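Local coordinates for putative antidote protein of plasmid maintenance system (Nostoc punctiforme, PDB 3CEC), which probably acts as the DNA-binding antitoxin of a plasmid maintenance (toxin-antitoxin) system, through a helix-turn-helix domain, at residues H18-A24 and V51-Q55. Numbering follows the deposited sequence.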
loop_
_atom_site.group_PDB
_atom_site.type_symbol
_atom_site.label_atom_id
_atom_site.label_comp_id
_atom_site.label_asym_id
_atom_site.label_seq_id
_atom_site.Cartn_x
_atom_site.Cartn_y
_atom_site.Cartn_z
ATOM N N HIS A 18 3.951 -3.022 -3.032
ATOM C CA HIS A 18 3.141 -2.082 -2.175
ATOM C C HIS A 18 1.776 -2.039 -2.818
ATOM O O HIS A 18 1.655 -2.111 -4.052
ATOM C CB HIS A 18 3.688 -0.605 -2.060
ATOM C CG HIS A 18 3.038 0.254 -0.968
ATOM N ND1 HIS A 18 3.594 0.382 0.293
ATOM C CD2 HIS A 18 1.930 1.060 -0.960
ATOM C CE1 HIS A 18 2.846 1.186 1.026
ATOM N NE2 HIS A 18 1.839 1.619 0.284
ATOM N N PRO A 19 0.752 -1.926 -1.981
ATOM C CA PRO A 19 -0.616 -1.693 -2.487
ATOM C C PRO A 19 -0.687 -0.519 -3.437
ATOM O O PRO A 19 -1.426 -0.525 -4.424
ATOM C CB PRO A 19 -1.413 -1.392 -1.217
ATOM C CG PRO A 19 -0.626 -2.029 -0.121
ATOM C CD PRO A 19 0.774 -2.133 -0.525
ATOM N N GLY A 20 0.087 0.498 -3.140
ATOM C CA GLY A 20 0.101 1.710 -3.927
ATOM C C GLY A 20 0.555 1.487 -5.353
ATOM O O GLY A 20 0.108 2.149 -6.273
ATOM N N GLU A 21 1.476 0.541 -5.500
ATOM C CA GLU A 21 2.003 0.220 -6.819
ATOM C C GLU A 21 0.933 -0.472 -7.650
ATOM O O GLU A 21 0.801 -0.219 -8.887
ATOM C CB GLU A 21 3.255 -0.656 -6.732
ATOM C CG GLU A 21 4.418 0.073 -6.078
ATOM C CD GLU A 21 5.656 -0.813 -5.876
ATOM O OE1 GLU A 21 5.616 -1.803 -5.106
ATOM O OE2 GLU A 21 6.680 -0.481 -6.496
ATOM N N VAL A 22 0.138 -1.275 -6.971
ATOM C CA VAL A 22 -0.946 -1.989 -7.657
ATOM C C VAL A 22 -2.011 -1.000 -8.076
ATOM O O VAL A 22 -2.510 -1.023 -9.229
ATOM C CB VAL A 22 -1.571 -3.098 -6.810
ATOM C CG1 VAL A 22 -2.714 -3.808 -7.577
ATOM C CG2 VAL A 22 -0.432 -4.123 -6.405
ATOM N N ILE A 23 -2.336 -0.088 -7.172
ATOM C CA ILE A 23 -3.308 0.963 -7.477
ATOM C C ILE A 23 -2.841 1.798 -8.686
ATOM O O ILE A 23 -3.612 2.039 -9.588
ATOM C CB ILE A 23 -3.637 1.851 -6.232
ATOM C CG1 ILE A 23 -4.406 1.005 -5.220
ATOM C CG2 ILE A 23 -4.409 3.100 -6.637
ATOM C CD1 ILE A 23 -4.427 1.622 -3.880
ATOM N N ALA A 24 -1.603 2.244 -8.653
ATOM C CA ALA A 24 -1.072 3.112 -9.742
ATOM C C ALA A 24 -1.224 2.406 -11.095
ATOM O O ALA A 24 -1.582 3.015 -12.131
ATOM C CB ALA A 24 0.390 3.441 -9.481
ATOM N N VAL A 51 -1.057 6.794 -0.542
ATOM C CA VAL A 51 -0.998 5.309 -0.624
ATOM C C VAL A 51 -0.137 4.919 -1.816
ATOM O O VAL A 51 0.771 4.087 -1.740
ATOM C CB VAL A 51 -2.389 4.697 -0.716
ATOM C CG1 VAL A 51 -2.304 3.159 -0.958
ATOM C CG2 VAL A 51 -3.208 4.945 0.568
ATOM N N ILE A 52 -0.387 5.576 -2.927
ATOM C CA ILE A 52 0.355 5.302 -4.166
ATOM C C ILE A 52 1.832 5.490 -3.970
ATOM O O ILE A 52 2.660 4.711 -4.490
ATOM C CB ILE A 52 -0.149 6.159 -5.320
ATOM C CG1 ILE A 52 -1.513 5.653 -5.717
ATOM C CG2 ILE A 52 0.812 6.079 -6.557
ATOM C CD1 ILE A 52 -2.222 6.517 -6.842
ATOM N N ASN A 53 2.178 6.536 -3.220
ATOM C CA ASN A 53 3.594 6.938 -3.042
ATOM C C ASN A 53 4.261 6.155 -1.924
ATOM O O ASN A 53 5.433 6.369 -1.603
ATOM C CB ASN A 53 3.763 8.425 -2.736
ATOM C CG ASN A 53 3.205 9.381 -3.804
ATOM O OD1 ASN A 53 3.057 9.052 -4.982
ATOM N ND2 ASN A 53 2.953 10.625 -3.373
ATOM N N GLY A 54 3.511 5.251 -1.312
ATOM C CA GLY A 54 4.021 4.413 -0.234
ATOM C C GLY A 54 4.286 5.162 1.056
ATOM O O GLY A 54 5.076 4.703 1.912
ATOM N N GLN A 55 3.629 6.311 1.211
ATOM C CA GLN A 55 3.698 7.117 2.444
ATOM C C GLN A 55 2.608 6.843 3.478
ATOM O O GLN A 55 2.649 7.301 4.640
ATOM C CB GLN A 55 3.618 8.601 2.107
ATOM C CG GLN A 55 4.617 9.111 1.115
ATOM C CD GLN A 55 4.206 10.494 0.646
ATOM O OE1 GLN A 55 3.760 10.684 -0.496
ATOM N NE2 GLN A 55 4.277 11.461 1.560
#
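G20 and I52 bring helix 19-30 against the end of helix 45-52, probably the recognition helix of this helix-turn-helix domain, with their CA atoms 3.6 Å apart. Glycine suits position 20 because a CB would collide with V51 O and I52 CA; instead, G20 CA offers a C-H to V51 O at 3.3 Å. I52 packs beside this close point, along helix 19-30. Its CB lies near G20 O, and chi1 of -71° swings CG1 away from its own carbonyl carbon, within 3.9 Å of G20 O. CG2, anti to the backbone N, meets A24 CB at 4.0 Å, a small methyl suited to such a close helix approach. At the tip, CD1 comes to 4.1 Å from I23 CG2, which CG1 touches as well. Cutting this side chain back to an alanine is likely to open a gap beside I23 CG2 and A24 CB, which would lose their partners on I52. Deeper in, I23 CD1 meets V51 CG1 at 3.9 Å, the two side chains crossing at about a right angle; F37 and W77 also pack on I23, tying it to helices 34-41 and 74-101. Both helix ends here are finished. At the start of helix 19-30, E21 OE1 accepts the N-H of the N-cap residue H18 at 2.9 Å. In the conformer of H18 described here, G54 CA lies over a face of the ring, a CH-pi contact to be taken with caution. Helix 45-52 closes in a Schellman motif, where G54, as a glycine, readily adopts a phi of 70° and returns its N-H to V51 O, with G54 N 3.0 Å from that oxygen.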